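Local coordinates for protein apoptosis regulator ced-9 (Caenorhabditis elegans, PDB 1OHU) that controls programmed cell death by sequestering the cell death activator ced-4, which it releases when egl-1 binds and inhibits it, at residues V18-H23 with L107-G112; M99-L104 with N145-H150; F113-M118 with G126-L131. The protein carries 3 engineered substitutions. One frame throughout, in Å; residues are numbered along the deposited sequence.

Interaction 1 (V18-H23 with L107-G112); sequences VDYFTH and LISFGG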
ATOM      1  N   VAL A  18      -6.410  -1.465   3.916  1.00 23.23           N
ATOM      2  CA  VAL A  18      -6.877  -1.055   5.232  1.00 23.88           C
ATOM      3  C   VAL A  18      -5.892  -1.422   6.331  1.00 24.62           C
ATOM      4  O   VAL A  18      -5.554  -0.591   7.174  1.00 24.14           O
ATOM      5  CB  VAL A  18      -8.222  -1.707   5.593  1.00 24.40           C
ATOM      6  CG1 VAL A  18      -8.557  -1.436   7.060  1.00 22.70           C
ATOM      7  CG2 VAL A  18      -9.307  -1.156   4.704  1.00 25.83           C
ATOM      8  N   ASP A  19      -5.440  -2.672   6.329  1.00 25.51           N
ATOM      9  CA  ASP A  19      -4.507  -3.116   7.350  1.00 24.28           C
ATOM     10  C   ASP A  19      -3.194  -2.369   7.289  1.00 23.37           C
ATOM     11  O   ASP A  19      -2.583  -2.098   8.323  1.00 24.19           O
ATOM     12  CB  ASP A  19      -4.235  -4.615   7.224  1.00 28.18           C
ATOM     13  CG  ASP A  19      -3.306  -5.120   8.313  1.00 31.27           C
ATOM     14  OD1 ASP A  19      -2.076  -5.152   8.093  1.00 30.19           O
ATOM     15  OD2 ASP A  19      -3.809  -5.462   9.405  1.00 33.81           O
ATOM     16  N   TYR A  20      -2.740  -2.044   6.084  1.00 22.53           N
ATOM     17  CA  TYR A  20      -1.473  -1.341   5.973  1.00 22.93           C
ATOM     18  C   TYR A  20      -1.633   0.126   6.381  1.00 22.36           C
ATOM     19  O   TYR A  20      -0.789   0.674   7.096  1.00 23.45           O
ATOM     20  CB  TYR A  20      -0.903  -1.425   4.558  1.00 21.57           C
ATOM     21  CG  TYR A  20       0.509  -0.879   4.513  1.00 23.34           C
ATOM     22  CD1 TYR A  20       1.573  -1.612   5.033  1.00 23.69           C
ATOM     23  CD2 TYR A  20       0.764   0.411   4.051  1.00 23.15           C
ATOM     24  CE1 TYR A  20       2.856  -1.073   5.106  1.00 24.70           C
ATOM     25  CE2 TYR A  20       2.041   0.960   4.118  1.00 25.19           C
ATOM     26  CZ  TYR A  20       3.083   0.211   4.653  1.00 26.50           C
ATOM     27  OH  TYR A  20       4.335   0.757   4.772  1.00 26.08           O
ATOM     28  N   PHE A  21      -2.713   0.757   5.929  1.00 21.82           N
ATOM     29  CA  PHE A  21      -2.974   2.150   6.277  1.00 23.48           C
ATOM     30  C   PHE A  21      -3.037   2.260   7.801  1.00 23.85           C
ATOM     31  O   PHE A  21      -2.367   3.092   8.403  1.00 24.37           O
ATOM     32  CB  PHE A  21      -4.303   2.611   5.658  1.00 22.23           C
ATOM     33  CG  PHE A  21      -4.182   3.135   4.237  1.00 21.48           C
ATOM     34  CD1 PHE A  21      -3.341   2.520   3.312  1.00 19.52           C
ATOM     35  CD2 PHE A  21      -4.957   4.222   3.813  1.00 20.63           C
ATOM     36  CE1 PHE A  21      -3.272   2.974   1.987  1.00 17.88           C
ATOM     37  CE2 PHE A  21      -4.897   4.682   2.496  1.00 19.97           C
ATOM     38  CZ  PHE A  21      -4.050   4.053   1.580  1.00 19.71           C
ATOM     39  N   THR A  22      -3.837   1.401   8.421  1.00 23.93           N
ATOM     40  CA  THR A  22      -3.977   1.402   9.873  1.00 24.62           C
ATOM     41  C   THR A  22      -2.620   1.271  10.578  1.00 24.63           C
ATOM     42  O   THR A  22      -2.320   2.008  11.517  1.00 24.07           O
ATOM     43  CB  THR A  22      -4.887   0.249  10.315  1.00 25.05           C
ATOM     44  OG1 THR A  22      -6.164   0.391   9.684  1.00 26.03           O
ATOM     45  CG2 THR A  22      -5.066   0.252  11.812  1.00 22.96           C
ATOM     46  N   HIS A  23      -1.805   0.333  10.108  1.00 26.82           N
ATOM     47  CA  HIS A  23      -0.490   0.083  10.680  1.00 26.90           C
ATOM     48  C   HIS A  23       0.483   1.242  10.474  1.00 25.99           C
ATOM     49  O   HIS A  23       1.191   1.641  11.401  1.00 27.85           O
ATOM     50  CB  HIS A  23       0.099  -1.191  10.078  1.00 27.05           C
ATOM     51  CG  HIS A  23       1.543  -1.396  10.404  1.00 30.05           C
ATOM     52  ND1 HIS A  23       1.982  -1.727  11.670  1.00 31.88           N
ATOM     53  CD2 HIS A  23       2.654  -1.270   9.640  1.00 30.01           C
ATOM     54  CE1 HIS A  23       3.301  -1.796  11.669  1.00 30.85           C
ATOM     55  NE2 HIS A  23       3.734  -1.522  10.450  1.00 29.21           N
ATOM     56  N   LEU A 107       2.746   0.853  -4.199  1.00 31.20           N
ATOM     57  CA  LEU A 107       1.470   1.569  -4.169  1.00 28.58           C
ATOM     58  C   LEU A 107       0.849   1.572  -2.771  1.00 28.00           C
ATOM     59  O   LEU A 107       0.359   2.604  -2.304  1.00 25.35           O
ATOM     60  CB  LEU A 107       0.490   0.951  -5.171  1.00 27.47           C
ATOM     61  CG  LEU A 107       0.862   1.106  -6.647  1.00 26.80           C
ATOM     62  CD1 LEU A 107      -0.141   0.365  -7.509  1.00 26.96           C
ATOM     63  CD2 LEU A 107       0.895   2.573  -7.014  1.00 27.69           C
ATOM     64  N   ILE A 108       0.866   0.415  -2.111  1.00 26.04           N
ATOM     65  CA  ILE A 108       0.311   0.307  -0.767  1.00 27.50           C
ATOM     66  C   ILE A 108       1.198   1.086   0.207  1.00 25.60           C
ATOM     67  O   ILE A 108       0.702   1.846   1.041  1.00 23.69           O
ATOM     68  CB  ILE A 108       0.214  -1.171  -0.315  1.00 28.71           C
ATOM     69  CG1 ILE A 108      -0.812  -1.912  -1.176  1.00 30.92           C
ATOM     70  CG2 ILE A 108      -0.189  -1.246   1.146  1.00 29.09           C
ATOM     71  CD1 ILE A 108      -1.054  -3.353  -0.763  1.00 30.54           C
ATOM     72  N   SER A 109       2.511   0.903   0.079  1.00 23.19           N
ATOM     73  CA  SER A 109       3.469   1.587   0.933  1.00 22.96           C
ATOM     74  C   SER A 109       3.290   3.102   0.823  1.00 22.02           C
ATOM     75  O   SER A 109       3.231   3.810   1.834  1.00 21.16           O
ATOM     76  CB  SER A 109       4.903   1.215   0.536  1.00 22.25           C
ATOM     77  OG  SER A 109       5.834   1.771   1.455  1.00 22.47           O
ATOM     78  N   PHE A 110       3.205   3.593  -0.407  1.00 21.95           N
ATOM     79  CA  PHE A 110       3.038   5.020  -0.651  1.00 22.65           C
ATOM     80  C   PHE A 110       1.710   5.514  -0.085  1.00 22.53           C
ATOM     81  O   PHE A 110       1.641   6.592   0.493  1.00 24.65           O
ATOM     82  CB  PHE A 110       3.090   5.314  -2.147  1.00 23.49           C
ATOM     83  CG  PHE A 110       2.907   6.768  -2.477  1.00 25.27           C
ATOM     84  CD1 PHE A 110       3.796   7.717  -1.983  1.00 22.87           C
ATOM     85  CD2 PHE A 110       1.824   7.193  -3.242  1.00 23.77           C
ATOM     86  CE1 PHE A 110       3.604   9.077  -2.241  1.00 26.40           C
ATOM     87  CE2 PHE A 110       1.624   8.544  -3.506  1.00 23.46           C
ATOM     88  CZ  PHE A 110       2.515   9.490  -3.004  1.00 24.82           C
ATOM     89  N   GLY A 111       0.659   4.719  -0.272  1.00 23.93           N
ATOM     90  CA  GLY A 111      -0.656   5.084   0.229  1.00 22.41           C
ATOM     91  C   GLY A 111      -0.608   5.224   1.736  1.00 21.00           C
ATOM     92  O   GLY A 111      -1.084   6.213   2.289  1.00 19.25           O
ATOM     93  N   GLY A 112      -0.020   4.233   2.400  1.00 19.07           N
ATOM     94  CA  GLY A 112       0.083   4.289   3.848  1.00 19.05           C
ATOM     95  C   GLY A 112       0.891   5.497   4.283  1.00 19.09           C
ATOM     96  O   GLY A 112       0.555   6.166   5.251  1.00 20.48           O
TER
HETATM   97  O   HOH W   1       4.523   3.162   4.028  1.00 19.37           O
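Y20 and F21 of helix 13-27 lie against I108, S109, G111 and G112 of helix 101-118. The two short segments run 8.8 Å apart at the closest approach of their axes, with 40° between their directions. The backbones come nearest at F21 and G112, whose CA atoms are 4.5 Å apart. This is the tight part of the contact. G111 and G112 carry no side chains, and the rim of the F21 ring, at CE1 and CZ, comes up to the peptide between them. F21 CE1 is 3.5 Å from G111 C. G111 O sits over one face of that ring, 3.7 Å above the plane and offset toward the rim. F132 of helix 128-144 also touches F21.

The Y20 ring packs on the turn before, at I108 and S109. Its CB points toward the other helix, and CG is anti to the backbone N (chi1 -171°). Y20 CG meets the I108 branch methyl CG2 at 3.5 Å. Further out, Y20 CE2 lies 3.5 Å from S109 CA, and G112 CA is at the ring edge.

The far end of Y20 is the looser, watered side. Here the hydroxyl reaches helix 101-118 through a water in the plane of its ring. Y20 OH donates to this water at 2.5 Å. The water in turn donates to S109 O at 2.6 Å. S109 OG is held elsewhere, by G53 O of helix 44-71.

Helix 13-27 carries the predicted BH4 motif, and 107-112 belongs to the predicted BH1 motif. The contact therefore joins BH4 to the central helix of the Bcl-2 fold. No direct hydrogen bond crosses it. Its chemistry is two aromatic rings packed on glycine backbone and on the I108 methyl, with one water accepting from the phenol and passing a bond on to S109 O.

Interaction 2 (M99-L104 with N145-H150); sequences MSYGRL and NNWKEH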
HETATM    1  N   MSE A  99       1.272  -4.885 -13.044  1.00 61.54           N
HETATM    2  CA  MSE A  99       1.106  -4.904 -11.594  1.00 58.44           C
HETATM    3  C   MSE A  99       2.022  -5.931 -10.946  1.00 57.12           C
HETATM    4  O   MSE A  99       1.563  -6.961 -10.454  1.00 57.37           O
HETATM    5  CB  MSE A  99      -0.353  -5.199 -11.222  1.00 57.78           C
HETATM    6  CG  MSE A  99      -0.646  -5.171  -9.718  1.00 55.07           C
HETATM    7 SE   MSE A  99      -0.057  -3.545  -8.819  1.00 52.03          SE
HETATM    8  CE  MSE A  99      -1.427  -2.337  -9.451  1.00 50.33           C
ATOM      9  N   SER A 100       3.319  -5.645 -10.956  1.00 55.64           N
ATOM     10  CA  SER A 100       4.300  -6.534 -10.357  1.00 54.47           C
ATOM     11  C   SER A 100       4.240  -6.372  -8.845  1.00 54.65           C
ATOM     12  O   SER A 100       3.597  -5.450  -8.340  1.00 55.59           O
ATOM     13  CB  SER A 100       5.705  -6.186 -10.850  1.00 54.08           C
ATOM     14  OG  SER A 100       6.109  -4.903 -10.399  1.00 51.54           O
ATOM     15  N   TYR A 101       4.906  -7.267  -8.123  1.00 53.84           N
ATOM     16  CA  TYR A 101       4.928  -7.202  -6.665  1.00 52.71           C
ATOM     17  C   TYR A 101       5.575  -5.892  -6.230  1.00 50.87           C
ATOM     18  O   TYR A 101       5.205  -5.311  -5.211  1.00 50.22           O
ATOM     19  CB  TYR A 101       5.714  -8.385  -6.099  1.00 54.56           C
ATOM     20  CG  TYR A 101       5.155  -9.733  -6.498  1.00 57.31           C
ATOM     21  CD1 TYR A 101       3.869 -10.119  -6.114  1.00 59.31           C
ATOM     22  CD2 TYR A 101       5.906 -10.618  -7.268  1.00 58.81           C
ATOM     23  CE1 TYR A 101       3.346 -11.358  -6.488  1.00 60.89           C
ATOM     24  CE2 TYR A 101       5.393 -11.860  -7.648  1.00 60.28           C
ATOM     25  CZ  TYR A 101       4.114 -12.223  -7.255  1.00 61.51           C
ATOM     26  OH  TYR A 101       3.605 -13.447  -7.631  1.00 61.84           O
ATOM     27  N   GLY A 102       6.543  -5.430  -7.014  1.00 48.90           N
ATOM     28  CA  GLY A 102       7.224  -4.190  -6.699  1.00 46.88           C
ATOM     29  C   GLY A 102       6.293  -2.997  -6.775  1.00 45.43           C
ATOM     30  O   GLY A 102       6.308  -2.140  -5.896  1.00 45.48           O
ATOM     31  N   ARG A 103       5.485  -2.936  -7.828  1.00 44.88           N
ATOM     32  CA  ARG A 103       4.551  -1.833  -7.992  1.00 44.41           C
ATOM     33  C   ARG A 103       3.439  -1.978  -6.953  1.00 43.74           C
ATOM     34  O   ARG A 103       2.949  -0.987  -6.406  1.00 42.73           O
ATOM     35  CB  ARG A 103       3.951  -1.836  -9.403  1.00 45.73           C
ATOM     36  CG  ARG A 103       3.277  -0.520  -9.782  1.00 47.74           C
ATOM     37  CD  ARG A 103       2.535  -0.598 -11.108  1.00 49.64           C
ATOM     38  NE  ARG A 103       2.084   0.724 -11.544  1.00 53.14           N
ATOM     39  CZ  ARG A 103       1.262   0.950 -12.568  1.00 54.30           C
ATOM     40  NH1 ARG A 103       0.780  -0.061 -13.280  1.00 53.90           N
ATOM     41  NH2 ARG A 103       0.929   2.196 -12.886  1.00 54.97           N
ATOM     42  N   LEU A 104       3.053  -3.222  -6.683  1.00 41.56           N
ATOM     43  CA  LEU A 104       2.006  -3.512  -5.714  1.00 39.92           C
ATOM     44  C   LEU A 104       2.393  -2.970  -4.343  1.00 40.76           C
ATOM     45  O   LEU A 104       1.675  -2.168  -3.746  1.00 40.27           O
ATOM     46  CB  LEU A 104       1.788  -5.023  -5.628  1.00 40.44           C
ATOM     47  CG  LEU A 104       0.865  -5.557  -4.531  1.00 40.16           C
ATOM     48  CD1 LEU A 104      -0.536  -5.009  -4.710  1.00 39.72           C
ATOM     49  CD2 LEU A 104       0.859  -7.076  -4.584  1.00 40.55           C
ATOM     50  N   ASN A 145      -6.813  -8.362 -14.368  1.00 65.22           N
ATOM     51  CA  ASN A 145      -6.512  -8.595 -15.773  1.00 66.72           C
ATOM     52  C   ASN A 145      -5.036  -8.754 -16.137  1.00 67.81           C
ATOM     53  O   ASN A 145      -4.713  -8.948 -17.307  1.00 68.06           O
ATOM     54  CB  ASN A 145      -7.128  -7.478 -16.608  1.00 66.66           C
ATOM     55  N   ASN A 146      -4.137  -8.701 -15.160  1.00 68.98           N
ATOM     56  CA  ASN A 146      -2.718  -8.815 -15.485  1.00 69.09           C
ATOM     57  C   ASN A 146      -1.917  -9.861 -14.709  1.00 68.95           C
ATOM     58  O   ASN A 146      -0.767 -10.143 -15.054  1.00 69.22           O
ATOM     59  CB  ASN A 146      -2.045  -7.451 -15.317  1.00 70.35           C
ATOM     60  CG  ASN A 146      -0.810  -7.303 -16.172  1.00 72.18           C
ATOM     61  OD1 ASN A 146      -0.026  -6.373 -15.991  1.00 73.56           O
ATOM     62  ND2 ASN A 146      -0.634  -8.214 -17.124  1.00 74.27           N
ATOM     63  N   TRP A 147      -2.510 -10.439 -13.669  1.00 67.93           N
ATOM     64  CA  TRP A 147      -1.803 -11.432 -12.868  1.00 66.90           C
ATOM     65  C   TRP A 147      -1.833 -12.853 -13.417  1.00 66.99           C
ATOM     66  O   TRP A 147      -0.835 -13.571 -13.340  1.00 66.20           O
ATOM     67  CB  TRP A 147      -2.332 -11.409 -11.431  1.00 66.04           C
ATOM     68  CG  TRP A 147      -1.519 -10.517 -10.532  1.00 65.00           C
ATOM     69  CD1 TRP A 147      -0.860  -9.372 -10.889  1.00 64.34           C
ATOM     70  CD2 TRP A 147      -1.282 -10.693  -9.129  1.00 64.16           C
ATOM     71  NE1 TRP A 147      -0.226  -8.828  -9.799  1.00 62.38           N
ATOM     72  CE2 TRP A 147      -0.469  -9.617  -8.705  1.00 63.64           C
ATOM     73  CE3 TRP A 147      -1.679 -11.654  -8.188  1.00 64.10           C
ATOM     74  CZ2 TRP A 147      -0.044  -9.476  -7.378  1.00 63.57           C
ATOM     75  CZ3 TRP A 147      -1.256 -11.513  -6.868  1.00 63.42           C
ATOM     76  CH2 TRP A 147      -0.446 -10.430  -6.477  1.00 63.58           C
ATOM     77  N   LYS A 148      -2.966 -13.262 -13.973  1.00 67.38           N
ATOM     78  CA  LYS A 148      -3.079 -14.606 -14.529  1.00 68.33           C
ATOM     79  C   LYS A 148      -2.046 -14.819 -15.639  1.00 68.59           C
ATOM     80  O   LYS A 148      -1.285 -15.789 -15.619  1.00 68.29           O
ATOM     81  CB  LYS A 148      -4.488 -14.837 -15.068  1.00 68.52           C
ATOM     82  N   GLU A 149      -2.018 -13.897 -16.598  1.00 68.34           N
ATOM     83  CA  GLU A 149      -1.094 -13.980 -17.722  1.00 68.57           C
ATOM     84  C   GLU A 149       0.364 -13.774 -17.316  1.00 68.98           C
ATOM     85  O   GLU A 149       1.253 -14.454 -17.827  1.00 69.58           O
ATOM     86  CB  GLU A 149      -1.486 -12.964 -18.789  1.00 67.76           C
ATOM     87  N   HIS A 150       0.605 -12.837 -16.400  1.00 69.30           N
ATOM     88  CA  HIS A 150       1.962 -12.536 -15.936  1.00 68.17           C
ATOM     89  C   HIS A 150       2.519 -13.632 -15.032  1.00 67.36           C
ATOM     90  O   HIS A 150       3.701 -13.620 -14.688  1.00 67.20           O
ATOM     91  CB  HIS A 150       1.982 -11.197 -15.208  1.00 68.46           C
TER
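The backbones of M99 and N146 come closest here, with CA atoms 6.7 Å apart, where the lead-in to helix 101-118 passes the start of the short, weakly bonded helix 147-150. The indole of W147 carries the contact. W147 NE1 donates to M99 O at 2.7 Å, with an N-H...O angle of 153°. The donor lies in the carbonyl plane, and the oxygen is close to the indole plane. M99, a selenomethionine, has CG anti to its backbone N (chi1 -177°), and CG rests 3.7 Å from W147 NE1.

Residues 100-103 read SYGR, the counterpart of the NWGR signature of BH1 in relatives, while W147 belongs to the inferred BH2 motif. S100 is the N-cap of helix 101-118, and its OG accepts from R103 N. Y101 directs its ring edge toward the W147 face, offset, with six-membered ring centroids 5.6 Å apart and planes at 69°. Its hydroxyl is bonded to S153 N. L104 crosses the indole at about a right angle, and its methyl CD2 meets the ring edge 3.8 Å from W147 CZ2. W154 makes a further edge-to-face pair with W147.

Interaction 3 (F113-M118 with G126-L131); sequences FVAAKM and GQVRNL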
ATOM      1  N   PHE A 113       1.968   5.765   3.555  1.00 20.77           N
ATOM      2  CA  PHE A 113       2.860   6.884   3.828  1.00 23.13           C
ATOM      3  C   PHE A 113       2.120   8.223   3.774  1.00 22.10           C
ATOM      4  O   PHE A 113       2.235   9.045   4.681  1.00 22.78           O
ATOM      5  CB  PHE A 113       3.996   6.898   2.797  1.00 24.27           C
ATOM      6  CG  PHE A 113       4.941   8.059   2.947  1.00 27.00           C
ATOM      7  CD1 PHE A 113       5.897   8.069   3.954  1.00 28.01           C
ATOM      8  CD2 PHE A 113       4.878   9.142   2.071  1.00 27.52           C
ATOM      9  CE1 PHE A 113       6.781   9.142   4.088  1.00 29.31           C
ATOM     10  CE2 PHE A 113       5.753  10.214   2.196  1.00 29.17           C
ATOM     11  CZ  PHE A 113       6.710  10.214   3.210  1.00 29.42           C
ATOM     12  N   VAL A 114       1.372   8.438   2.697  1.00 21.26           N
ATOM     13  CA  VAL A 114       0.617   9.676   2.522  1.00 21.80           C
ATOM     14  C   VAL A 114      -0.516   9.793   3.547  1.00 20.25           C
ATOM     15  O   VAL A 114      -0.761  10.862   4.093  1.00 23.00           O
ATOM     16  CB  VAL A 114       0.010   9.755   1.111  1.00 21.73           C
ATOM     17  CG1 VAL A 114      -0.654  11.108   0.913  1.00 25.00           C
ATOM     18  CG2 VAL A 114       1.099   9.542   0.074  1.00 25.87           C
ATOM     19  N   ALA A 115      -1.214   8.692   3.793  1.00 19.03           N
ATOM     20  CA  ALA A 115      -2.300   8.689   4.766  1.00 18.94           C
ATOM     21  C   ALA A 115      -1.766   9.196   6.103  1.00 19.27           C
ATOM     22  O   ALA A 115      -2.388  10.034   6.749  1.00 21.52           O
ATOM     23  CB  ALA A 115      -2.855   7.284   4.924  1.00 15.33           C
ATOM     24  N   ALA A 116      -0.602   8.694   6.512  1.00 19.18           N
ATOM     25  CA  ALA A 116      -0.004   9.121   7.776  1.00 21.10           C
ATOM     26  C   ALA A 116       0.302  10.622   7.795  1.00 21.90           C
ATOM     27  O   ALA A 116       0.305  11.239   8.858  1.00 24.03           O
ATOM     28  CB  ALA A 116       1.260   8.325   8.048  1.00 21.98           C
ATOM     29  N   LYS A 117       0.567  11.208   6.630  1.00 23.25           N
ATOM     30  CA  LYS A 117       0.843  12.643   6.548  1.00 27.10           C
ATOM     31  C   LYS A 117      -0.458  13.433   6.617  1.00 28.64           C
ATOM     32  O   LYS A 117      -0.469  14.576   7.052  1.00 31.37           O
ATOM     33  CB  LYS A 117       1.536  13.010   5.228  1.00 27.22           C
ATOM     34  CG  LYS A 117       3.043  12.833   5.179  1.00 27.55           C
ATOM     35  CD  LYS A 117       3.588  13.494   3.905  1.00 30.46           C
ATOM     36  CE  LYS A 117       5.080  13.269   3.723  1.00 34.67           C
ATOM     37  NZ  LYS A 117       5.898  13.960   4.752  1.00 36.21           N
HETATM   38  N   MSE A 118      -1.546  12.813   6.173  1.00 29.25           N
HETATM   39  CA  MSE A 118      -2.865  13.446   6.147  1.00 30.55           C
HETATM   40  C   MSE A 118      -3.594  13.362   7.481  1.00 29.99           C
HETATM   41  O   MSE A 118      -4.451  14.195   7.788  1.00 28.87           O
HETATM   42  CB  MSE A 118      -3.726  12.789   5.067  1.00 28.48           C
HETATM   43  CG  MSE A 118      -3.139  12.879   3.661  1.00 33.63           C
HETATM   44 SE   MSE A 118      -4.126  11.787   2.417  1.00 36.99          SE
HETATM   45  CE  MSE A 118      -5.394  13.111   1.841  1.00 39.03           C
ATOM     46  N   GLY A 126      -9.876  14.223   6.140  1.00 29.45           N
ATOM     47  CA  GLY A 126     -11.070  13.739   5.474  1.00 30.52           C
ATOM     48  C   GLY A 126     -10.876  13.066   4.125  1.00 33.00           C
ATOM     49  O   GLY A 126     -11.851  12.637   3.506  1.00 35.37           O
ATOM     50  N   GLN A 127      -9.640  12.960   3.645  1.00 32.53           N
ATOM     51  CA  GLN A 127      -9.442  12.311   2.356  1.00 30.83           C
ATOM     52  C   GLN A 127      -8.650  11.030   2.418  1.00 29.16           C
ATOM     53  O   GLN A 127      -8.293  10.456   1.390  1.00 24.33           O
ATOM     54  CB  GLN A 127      -8.821  13.288   1.373  1.00 34.63           C
ATOM     55  CG  GLN A 127      -9.803  14.387   1.025  1.00 38.25           C
ATOM     56  CD  GLN A 127      -9.242  15.354   0.053  1.00 36.77           C
ATOM     57  OE1 GLN A 127      -9.032  15.025  -1.115  1.00 38.50           O
ATOM     58  NE2 GLN A 127      -8.976  16.563   0.519  1.00 40.29           N
ATOM     59  N   VAL A 128      -8.381  10.577   3.639  1.00 25.51           N
ATOM     60  CA  VAL A 128      -7.668   9.330   3.818  1.00 23.39           C
ATOM     61  C   VAL A 128      -8.538   8.206   3.258  1.00 24.21           C
ATOM     62  O   VAL A 128      -8.014   7.260   2.669  1.00 25.37           O
ATOM     63  CB  VAL A 128      -7.378   9.045   5.301  1.00 19.94           C
ATOM     64  CG1 VAL A 128      -6.829   7.628   5.457  1.00 17.81           C
ATOM     65  CG2 VAL A 128      -6.377  10.065   5.837  1.00 18.89           C
ATOM     66  N   ARG A 129      -9.861   8.309   3.430  1.00 24.76           N
ATOM     67  CA  ARG A 129     -10.754   7.261   2.924  1.00 25.66           C
ATOM     68  C   ARG A 129     -10.668   7.177   1.408  1.00 23.35           C
ATOM     69  O   ARG A 129     -10.529   6.095   0.852  1.00 21.79           O
ATOM     70  CB  ARG A 129     -12.213   7.490   3.331  1.00 28.36           C
ATOM     71  CG  ARG A 129     -13.113   6.285   2.968  1.00 33.06           C
ATOM     72  CD  ARG A 129     -14.614   6.573   3.081  1.00 36.78           C
ATOM     73  NE  ARG A 129     -15.426   5.511   2.474  1.00 37.09           N
ATOM     74  CZ  ARG A 129     -15.535   4.276   2.959  1.00 37.81           C
ATOM     75  NH1 ARG A 129     -14.885   3.940   4.066  1.00 36.70           N
ATOM     76  NH2 ARG A 129     -16.280   3.372   2.331  1.00 34.35           N
ATOM     77  N   ASN A 130     -10.745   8.322   0.741  1.00 24.87           N
ATOM     78  CA  ASN A 130     -10.643   8.349  -0.712  1.00 25.99           C
ATOM     79  C   ASN A 130      -9.309   7.761  -1.165  1.00 23.19           C
ATOM     80  O   ASN A 130      -9.265   7.047  -2.161  1.00 23.52           O
ATOM     81  CB  ASN A 130     -10.800   9.784  -1.230  1.00 28.51           C
ATOM     82  CG  ASN A 130     -12.250  10.243  -1.247  1.00 34.39           C
ATOM     83  OD1 ASN A 130     -12.538  11.441  -1.298  1.00 37.91           O
ATOM     84  ND2 ASN A 130     -13.174   9.287  -1.223  1.00 34.52           N
ATOM     85  N   LEU A 131      -8.232   8.053  -0.431  1.00 20.26           N
ATOM     86  CA  LEU A 131      -6.903   7.532  -0.775  1.00 20.01           C
ATOM     87  C   LEU A 131      -6.973   6.014  -0.720  1.00 17.77           C
ATOM     88  O   LEU A 131      -6.436   5.328  -1.579  1.00 17.47           O
ATOM     89  CB  LEU A 131      -5.832   8.005   0.227  1.00 19.26           C
ATOM     90  CG  LEU A 131      -4.380   8.275  -0.233  1.00 24.73           C
ATOM     91  CD1 LEU A 131      -3.448   8.023   0.955  1.00 22.76           C
ATOM     92  CD2 LEU A 131      -3.968   7.407  -1.413  1.00 24.66           C
TER
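V114 O accepts from M118 N at 3.0 Å, and more weakly from K117 N at 2.9 Å, in the last turn of helix 101-118. This turn packs on the start of helix 128-144. Together the two helices form the central helical hairpin of the Bcl-2 fold, and the contact lies at its closed end. Q127 is the N-cap residue of the second helix, and its backbone O takes the first-turn bond from L131 N.

No hydrogen bond crosses the hairpin here; the side-chain contacts are apolar. A115 and V128 bring the backbones closest, with CA atoms 5.5 Å apart. The small CB of A115 meets V128 CG1 at 4.0 Å. L131 pushes its methyl CD1 into the backbone of the other helix, 3.7 Å from A115 N. The same methyl touches V114 CB at 3.9 Å, the two side chains crossing at about a right angle. F21 of helix 13-27 touches both A115 and L131.

M118, a selenomethionine, points its CB toward the other helix and touches V128, L131 and Q127 in turn along its chain. Its CB lies 3.9 Å from V128 CG2. The amide of Q127 turns away to the loop before helix 79-86, where NE2 bonds P75 O and OE1 bonds I77 N. The M118 chain bends at chi3 (91°), and its terminal CE comes to rest 3.5 Å from Q127 CB.

Overall arrangement
From the N terminus, helix 13-27 comes first. Interaction 1 brings it onto helix 101-118 and closes a loop of 83 residues. Interaction 2 opens at 99-104, before that loop is closed, so the two cross along the chain. Interaction 3 begins at 113-118, after interaction 1 has closed, and is nested inside the loop that 145-150 later closes. All three use helix 101-118. Interactions 1 and 3 adjoin, with G111 O 3.3 Å from L131 CD1. Interaction 2 touches interaction 1 through M99 and L107. It lies across the chain's centre from interaction 3. Helix 13-27, helix 128-144 and helix 147-150 are thus tied to one central helix.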